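Local coordinates for protein putative acyl-CoA thioester hydrolase (Yersinia pestis KIM10+, PDB 5DM5) that probably hydrolyses acyl-CoA thioesters to a free carboxylic acid and coenzyme A, working as a hexameric thioesterase of the hot-dog fold, at residues Q47-G52 and V64-V69; A53-E58 and C86-I91; Y127-V130 and P136-L139. All blocks are in the same frame, centred on the assembly; numbering follows the deposited sequence.

Interaction 1: Q47-G52 and V64-V69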
loop_
_atom_site.group_PDB
_atom_site.type_symbol
_atom_site.label_atom_id
_atom_site.label_comp_id
_atom_site.label_asym_id
_atom_site.label_seq_id
_atom_site.Cartn_x
_atom_site.Cartn_y
_atom_site.Cartn_z
ATOM N N GLN B 47 7.216 -1.671 -13.051
ATOM C CA GLN B 47 6.351 -2.272 -14.059
ATOM C C GLN B 47 7.128 -2.937 -15.188
ATOM O O GLN B 47 6.711 -3.968 -15.679
ATOM C CB GLN B 47 5.397 -1.230 -14.629
ATOM C CG GLN B 47 4.476 -0.708 -13.571
ATOM C CD GLN B 47 3.583 -1.796 -13.031
ATOM O OE1 GLN B 47 2.569 -2.140 -13.641
ATOM N NE2 GLN B 47 4.001 -2.409 -11.924
ATOM N N MET B 48 8.224 -2.340 -15.639
ATOM C CA MET B 48 9.006 -2.995 -16.680
ATOM C C MET B 48 9.665 -4.283 -16.196
ATOM O O MET B 48 9.733 -5.262 -16.925
ATOM C CB MET B 48 10.065 -2.059 -17.258
ATOM C CG MET B 48 9.499 -0.762 -17.797
ATOM S SD MET B 48 10.680 0.318 -18.628
ATOM C CE MET B 48 11.081 -0.666 -20.057
ATOM N N ASP B 49 10.196 -4.283 -14.986
ATOM C CA ASP B 49 10.787 -5.504 -14.445
ATOM C C ASP B 49 9.706 -6.562 -14.275
ATOM O O ASP B 49 9.929 -7.731 -14.540
ATOM C CB ASP B 49 11.507 -5.236 -13.131
ATOM C CG ASP B 49 12.270 -6.437 -12.626
ATOM O OD1 ASP B 49 12.899 -6.341 -11.563
ATOM O OD2 ASP B 49 12.186 -7.512 -13.228
ATOM N N ILE B 50 8.530 -6.151 -13.816
ATOM C CA ILE B 50 7.427 -7.097 -13.678
ATOM C C ILE B 50 7.010 -7.689 -15.001
ATOM O O ILE B 50 6.988 -8.904 -15.189
ATOM C CB ILE B 50 6.179 -6.446 -13.109
ATOM C CG1 ILE B 50 6.379 -6.031 -11.667
ATOM C CG2 ILE B 50 5.053 -7.435 -13.137
ATOM C CD1 ILE B 50 5.195 -5.342 -11.072
ATOM N N GLY B 51 6.717 -6.795 -15.928
ATOM C CA GLY B 51 6.258 -7.149 -17.246
ATOM C C GLY B 51 7.228 -8.069 -17.937
ATOM O O GLY B 51 6.811 -9.008 -18.585
ATOM N N GLY B 52 8.527 -7.829 -17.800
ATOM C CA GLY B 52 9.502 -8.740 -18.378
ATOM C C GLY B 52 9.564 -10.083 -17.648
ATOM O O GLY B 52 9.687 -11.152 -18.263
ATOM N N VAL B 64 13.358 -16.995 -12.729
ATOM C CA VAL B 64 14.302 -16.110 -13.382
ATOM C C VAL B 64 14.653 -14.979 -12.426
ATOM O O VAL B 64 13.987 -14.781 -11.413
ATOM C CB VAL B 64 13.747 -15.506 -14.681
ATOM C CG1 VAL B 64 13.311 -16.594 -15.632
ATOM C CG2 VAL B 64 12.587 -14.593 -14.385
ATOM N N VAL B 65 15.685 -14.221 -12.766
ATOM C CA VAL B 65 16.138 -13.106 -11.956
ATOM C C VAL B 65 16.609 -11.975 -12.885
ATOM O O VAL B 65 17.288 -12.239 -13.876
ATOM C CB VAL B 65 17.264 -13.555 -10.995
ATOM C CG1 VAL B 65 17.941 -12.369 -10.359
ATOM C CG2 VAL B 65 16.721 -14.485 -9.907
ATOM N N THR B 66 16.229 -10.729 -12.613
ATOM C CA THR B 66 16.722 -9.643 -13.453
ATOM C C THR B 66 18.197 -9.542 -13.160
ATOM O O THR B 66 18.567 -9.569 -11.993
ATOM C CB THR B 66 16.071 -8.266 -13.163
ATOM O OG1 THR B 66 14.662 -8.401 -12.945
ATOM C CG2 THR B 66 16.340 -7.294 -14.323
ATOM N N VAL B 67 19.054 -9.441 -14.173
ATOM C CA VAL B 67 20.493 -9.334 -13.881
ATOM C C VAL B 67 21.103 -8.083 -14.454
ATOM O O VAL B 67 22.191 -7.688 -14.077
ATOM C CB VAL B 67 21.341 -10.522 -14.410
ATOM C CG1 VAL B 67 20.952 -11.794 -13.699
ATOM C CG2 VAL B 67 21.241 -10.684 -15.905
ATOM N N ARG B 68 20.427 -7.494 -15.421
ATOM C CA ARG B 68 21.001 -6.339 -16.083
ATOM C C ARG B 68 19.868 -5.495 -16.671
ATOM O O ARG B 68 18.817 -6.017 -16.977
ATOM C CB ARG B 68 21.968 -6.831 -17.158
ATOM C CG ARG B 68 22.850 -5.840 -17.878
ATOM C CD ARG B 68 23.713 -6.654 -18.841
ATOM N NE ARG B 68 24.811 -5.914 -19.446
ATOM C CZ ARG B 68 26.026 -5.822 -18.918
ATOM N NH1 ARG B 68 26.301 -6.430 -17.773
ATOM N NH2 ARG B 68 26.970 -5.133 -19.543
ATOM N N VAL B 69 20.048 -4.188 -16.758
ATOM C CA VAL B 69 19.080 -3.326 -17.426
ATOM C C VAL B 69 19.872 -2.421 -18.352
ATOM O O VAL B 69 20.805 -1.744 -17.927
ATOM C CB VAL B 69 18.259 -2.477 -16.478
ATOM C CG1 VAL B 69 17.265 -1.667 -17.288
ATOM C CG2 VAL B 69 17.529 -3.358 -15.516
#
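Asp49 on the central helix and Thr66 on strand 64-69 make the whole of this contact, a buried point of the hot-dog fold where the long helix lies against the antiparallel sheet wrapped round it. The Thr66 hydroxyl stands before the Asp49 carboxylate, with OG1 2.6 Å from OD2 and 3.0 Å from OD1, shifted off the plane of the group. Gly42 N of the second subunit also makes a weak hydrogen bond to Asp49 OD1. Two torsions bring the groups together: Asp49 CG is anti to its own N (chi1 -173°), which carries the carboxylate away from the helix to the strand, while Thr66 points its CB at the helix and turns OG1 to the side of its backbone N (chi1 -42°). The backbones stay well apart, 7.3 Å from Asp49 CA to Thr66 CA.

Neighbours from this chain and the second subunit pack on the pair. Tyr127 of strand 118-129 lies against Thr66, and from the second subunit Gly41 packs on Asp49 and Phe74 on Thr66. The contact therefore lies at a subunit interface, and the sheet itself runs on across it through Val69.

Within the strand, Val67 and Arg68 both face Thr126 in a classic beta bulge, which begins one residue past Thr66. Within the helix, Gly51 N donates a hydrogen bond of 2.8 Å to Gln47 O.

Interaction 2: A53-E58 and C86-I91; sequences AIQAKE and CYARCI
The flat group here is the carboxamide of Gln55, and it meets Ala88 and Cys90 of the strand. Ala88 CB lies over one face of the amide, displaced from CD and 3.8 Å from Gln55 OE1. Ala88 O comes up before the end of the group, and Gln55 NE2 gives it a weak hydrogen bond of 3.3 Å, bent to 146° at the hydrogen. Further along, beyond the nitrogen, the backbone of Cys90 follows; Gln55 NE2 to Cys90 N is 3.4 Å, but both are donors and nothing is shared between them. OE1 likewise stands near Ala88 O as one acceptor beside another, so the amide is only loosely held from this strand.

The reach comes from an extended chain: CG is anti to the backbone N (chi1 -173°) and the side chain runs on straight from the helix to the sheet. This is the hot-dog fold at work, with helix 43-60 as the sausage and strand 83-93 part of the bun. Their short segments pass 8.9 Å apart, axis to axis, at 43° between N-to-C directions, and Gln55 bridges that gap.

Cys90 CB touches the amide more distantly, 4.4 Å from Gln55 NE2. Val23 of the neighbouring strand 21-27 packs on Gln55 as well, and on the helix Ile54 rests against Val83 of the third subunit.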
loop_
_atom_site.group_PDB
_atom_site.type_symbol
_atom_site.label_atom_id
_atom_site.label_comp_id
_atom_site.label_asym_id
_atom_site.label_seq_id
_atom_site.Cartn_x
_atom_site.Cartn_y
_atom_site.Cartn_z
ATOM N N ALA B 53 9.460 -10.025 -16.324
ATOM C CA ALA B 53 9.552 -11.213 -15.497
ATOM C C ALA B 53 8.461 -12.205 -15.824
ATOM O O ALA B 53 8.661 -13.416 -15.722
ATOM C CB ALA B 53 9.475 -10.835 -14.049
ATOM N N ILE B 54 7.308 -11.700 -16.240
ATOM C CA ILE B 54 6.209 -12.583 -16.621
ATOM C C ILE B 54 6.596 -13.486 -17.778
ATOM O O ILE B 54 6.608 -14.719 -17.672
ATOM C CB ILE B 54 4.960 -11.784 -17.038
ATOM C CG1 ILE B 54 4.389 -11.014 -15.843
ATOM C CG2 ILE B 54 3.906 -12.704 -17.621
ATOM C CD1 ILE B 54 3.140 -10.216 -16.160
ATOM N N GLN B 55 6.957 -12.845 -18.874
ATOM C CA GLN B 55 7.307 -13.556 -20.068
ATOM C C GLN B 55 8.512 -14.450 -19.869
ATOM O O GLN B 55 8.569 -15.544 -20.412
ATOM C CB GLN B 55 7.510 -12.550 -21.173
ATOM C CG GLN B 55 7.723 -13.140 -22.518
ATOM C CD GLN B 55 7.456 -12.116 -23.569
ATOM O OE1 GLN B 55 6.364 -11.554 -23.613
ATOM N NE2 GLN B 55 8.441 -11.832 -24.400
ATOM N N ALA B 56 9.455 -14.015 -19.047
ATOM C CA ALA B 56 10.599 -14.868 -18.715
ATOM C C ALA B 56 10.169 -16.138 -17.967
ATOM O O ALA B 56 10.705 -17.202 -18.208
ATOM C CB ALA B 56 11.623 -14.104 -17.911
ATOM N N LYS B 57 9.270 -16.022 -16.996
ATOM C CA LYS B 57 8.770 -17.229 -16.333
ATOM C C LYS B 57 7.948 -18.127 -17.232
ATOM O O LYS B 57 7.876 -19.339 -17.016
ATOM C CB LYS B 57 7.913 -16.904 -15.121
ATOM C CG LYS B 57 8.652 -16.487 -13.899
ATOM C CD LYS B 57 7.635 -16.399 -12.786
ATOM C CE LYS B 57 6.912 -17.750 -12.603
ATOM N NZ LYS B 57 7.775 -18.863 -12.085
ATOM N N GLU B 58 7.284 -17.534 -18.213
ATOM C CA GLU B 58 6.543 -18.343 -19.177
ATOM C C GLU B 58 7.507 -19.150 -20.038
ATOM O O GLU B 58 7.304 -20.346 -20.269
ATOM C CB GLU B 58 5.664 -17.471 -20.068
ATOM C CG GLU B 58 4.546 -16.752 -19.352
ATOM C CD GLU B 58 3.712 -15.967 -20.325
ATOM O OE1 GLU B 58 4.040 -16.015 -21.530
ATOM O OE2 GLU B 58 2.749 -15.295 -19.901
ATOM N N CYS B 86 2.865 -2.451 -20.871
ATOM C CA CYS B 86 4.162 -3.109 -21.132
ATOM C C CYS B 86 4.092 -4.143 -22.232
ATOM O O CYS B 86 3.279 -5.042 -22.183
ATOM C CB CYS B 86 4.731 -3.853 -19.922
ATOM S SG CYS B 86 5.391 -2.931 -18.567
ATOM N N TYR B 87 4.958 -4.015 -23.220
ATOM C CA TYR B 87 5.070 -4.991 -24.287
ATOM C C TYR B 87 6.485 -5.567 -24.253
ATOM O O TYR B 87 7.456 -4.853 -24.444
ATOM C CB TYR B 87 4.735 -4.365 -25.647
ATOM C CG TYR B 87 3.285 -3.991 -25.798
ATOM C CD1 TYR B 87 2.415 -4.811 -26.501
ATOM C CD2 TYR B 87 2.779 -2.847 -25.218
ATOM C CE1 TYR B 87 1.082 -4.495 -26.638
ATOM C CE2 TYR B 87 1.434 -2.513 -25.343
ATOM C CZ TYR B 87 0.590 -3.343 -26.057
ATOM O OH TYR B 87 -0.748 -3.027 -26.188
ATOM N N ALA B 88 6.616 -6.857 -24.016
ATOM C CA ALA B 88 7.933 -7.448 -23.904
ATOM C C ALA B 88 8.226 -8.305 -25.116
ATOM O O ALA B 88 7.334 -8.951 -25.646
ATOM C CB ALA B 88 8.042 -8.252 -22.650
ATOM N N ARG B 89 9.463 -8.265 -25.592
ATOM C CA ARG B 89 9.869 -9.114 -26.699
ATOM C C ARG B 89 11.153 -9.800 -26.391
ATOM O O ARG B 89 12.157 -9.123 -26.260
ATOM C CB ARG B 89 10.152 -8.301 -27.945
ATOM C CG ARG B 89 9.182 -7.274 -28.272
ATOM C CD ARG B 89 9.852 -6.225 -29.083
ATOM N NE ARG B 89 10.863 -6.792 -29.961
ATOM C CZ ARG B 89 11.700 -6.050 -30.670
ATOM N NH1 ARG B 89 11.605 -4.728 -30.629
ATOM N NH2 ARG B 89 12.609 -6.622 -31.436
ATOM N N CYS B 90 11.174 -11.123 -26.340
ATOM C CA CYS B 90 12.461 -11.791 -26.176
ATOM C C CYS B 90 13.247 -11.613 -27.467
ATOM O O CYS B 90 12.659 -11.494 -28.542
ATOM C CB CYS B 90 12.317 -13.276 -25.846
ATOM S SG CYS B 90 13.921 -14.100 -25.620
ATOM N N ILE B 91 14.569 -11.546 -27.354
ATOM C CA ILE B 91 15.431 -11.369 -28.519
ATOM C C ILE B 91 16.548 -12.418 -28.540
ATOM O O ILE B 91 16.859 -13.013 -29.575
ATOM C CB ILE B 91 16.040 -9.956 -28.556
ATOM C CG1 ILE B 91 14.939 -8.905 -28.516
ATOM C CG2 ILE B 91 16.853 -9.757 -29.809
ATOM C CD1 ILE B 91 15.462 -7.501 -28.518
#

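Interaction 3: Y127-V130 and P136-L139; sequences YVAV and PRGL
Ala129 O is gripped twice by the returning chain: Arg137 N donates a hydrogen bond of 2.9 Å to it, and Pro136 CA adds a CA-H...O contact at 3.3 Å. Beyond strand 118-129 of the hot-dog sheet a five-residue loop brings the chain back alongside Ala129 and Val130. Only a single beta bridge forms, Val130 with Pro136, their CA atoms 4.0 Å apart, so the return is a brief touch rather than a further strand.

Arg137 does most of the side-chain work. With chi1 at 59°, CG sits between the backbone N and the carbonyl carbon, and the chain then runs extended as far as NE, which lays the guanidinium back over Ala129. Arg137 NE donates a hydrogen bond of 3.1 Å to Val130 O. That oxygen lies in the guanidinium plane, yet seen from the carbonyl the donor is well above the plane, 63° out of it, so the bond misses the lone pairs. One guanidinium face rests on the methyl of Ala129, whose CB is 3.3 Å from Arg137 NH2 and offset toward the rim of the group. NH2 finds its main partner outside, in a hydrogen bond to Ala60 O at the C-terminal end of helix 43-60, with a weak one to Arg63 O. The arginine thus ties the C-terminal tail to Ala129 and Val130 and to the helix end.

The apolar contacts are slighter. Leu139 reaches back to the same methyl, and its side chain also touches Ala60 and Ile98; a triethylene glycol, probably from the crystallisation liquor, lies about 5 Å from it. The leucine's contact with the strand is made by CD1, 3.5 Å from Ala129 CB.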
loop_
_atom_site.group_PDB
_atom_site.type_symbol
_atom_site.label_atom_id
_atom_site.label_comp_id
_atom_site.label_asym_id
_atom_site.label_seq_id
_atom_site.Cartn_x
_atom_site.Cartn_y
_atom_site.Cartn_z
ATOM N N TYR B 127 17.395 -11.100 -17.940
ATOM C CA TYR B 127 16.967 -12.013 -16.860
ATOM C C TYR B 127 17.702 -13.329 -16.995
ATOM O O TYR B 127 18.222 -13.644 -18.066
ATOM C CB TYR B 127 15.461 -12.321 -16.889
ATOM C CG TYR B 127 14.527 -11.150 -16.767
ATOM C CD1 TYR B 127 13.933 -10.823 -15.566
ATOM C CD2 TYR B 127 14.211 -10.399 -17.879
ATOM C CE1 TYR B 127 13.073 -9.761 -15.478
ATOM C CE2 TYR B 127 13.363 -9.344 -17.800
ATOM C CZ TYR B 127 12.791 -9.019 -16.604
ATOM O OH TYR B 127 11.932 -7.937 -16.554
ATOM N N VAL B 128 17.688 -14.131 -15.939
ATOM C CA VAL B 128 18.371 -15.421 -15.968
ATOM C C VAL B 128 17.635 -16.609 -15.309
ATOM O O VAL B 128 17.309 -16.538 -14.127
ATOM C CB VAL B 128 19.739 -15.269 -15.293
ATOM C CG1 VAL B 128 20.358 -16.626 -15.014
ATOM C CG2 VAL B 128 20.662 -14.409 -16.148
ATOM N N ALA B 129 17.397 -17.703 -16.037
ATOM C CA ALA B 129 16.738 -18.846 -15.416
ATOM C C ALA B 129 17.658 -19.472 -14.377
ATOM O O ALA B 129 18.752 -19.943 -14.686
ATOM C CB ALA B 129 16.341 -19.855 -16.441
ATOM N N VAL B 130 17.177 -19.471 -13.140
ATOM C CA VAL B 130 17.901 -19.978 -11.993
ATOM C C VAL B 130 17.067 -20.994 -11.260
ATOM O O VAL B 130 15.869 -21.106 -11.485
ATOM C CB VAL B 130 18.310 -18.866 -10.980
ATOM C CG1 VAL B 130 19.147 -17.783 -11.646
ATOM C CG2 VAL B 130 17.081 -18.271 -10.294
ATOM N N PRO B 136 22.074 -20.602 -11.784
ATOM C CA PRO B 136 21.637 -20.680 -13.167
ATOM C C PRO B 136 21.288 -22.111 -13.499
ATOM O O PRO B 136 21.738 -23.041 -12.831
ATOM C CB PRO B 136 22.848 -20.200 -13.946
ATOM C CG PRO B 136 23.579 -19.350 -12.986
ATOM C CD PRO B 136 23.393 -19.974 -11.657
ATOM N N ARG B 137 20.439 -22.273 -14.497
ATOM C CA ARG B 137 20.031 -23.582 -14.968
ATOM C C ARG B 137 19.821 -23.528 -16.451
ATOM O O ARG B 137 19.678 -22.456 -17.007
ATOM C CB ARG B 137 18.761 -24.005 -14.278
ATOM C CG ARG B 137 17.677 -23.018 -14.539
ATOM C CD ARG B 137 16.402 -23.447 -13.923
ATOM N NE ARG B 137 15.363 -22.478 -14.216
ATOM C CZ ARG B 137 14.620 -22.474 -15.314
ATOM N NH1 ARG B 137 14.790 -23.404 -16.239
ATOM N NH2 ARG B 137 13.698 -21.538 -15.477
ATOM N N GLY B 138 19.802 -24.686 -17.093
ATOM C CA GLY B 138 19.645 -24.749 -18.531
ATOM C C GLY B 138 18.293 -24.232 -18.957
ATOM O O GLY B 138 17.346 -24.245 -18.183
ATOM N N LEU B 139 18.194 -23.822 -20.210
ATOM C CA LEU B 139 16.956 -23.260 -20.716
ATOM C C LEU B 139 16.196 -24.258 -21.587
ATOM O O LEU B 139 16.748 -24.807 -22.546
ATOM C CB LEU B 139 17.269 -21.996 -21.517
ATOM C CG LEU B 139 16.426 -20.752 -21.298
ATOM C CD1 LEU B 139 16.160 -20.621 -19.833
ATOM C CD2 LEU B 139 17.170 -19.532 -21.790
#

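Interactions 1 and 2 hold one element, helix 43-60, to different strands of the same sheet: interaction 1 to strand 64-74, outermost within this chain but continued by the second subunit, and interaction 2, about 9 Å away, centre to centre, to strand 83-93. Interaction 1 is fully buried and pairs a carboxylate with a hydroxyl; interaction 2 is partly buried and rests on one weak amide bond. Interaction 3 lies furthest out, about 19 Å from the chain's centre, where one backbone bond and an arginine side chain hold the returning loop. Tyr127, from the strand of interaction 3, reaches the helix segments of the other two: its OH bonds to Asp49 O, and it packs on Ala53 and Ala56.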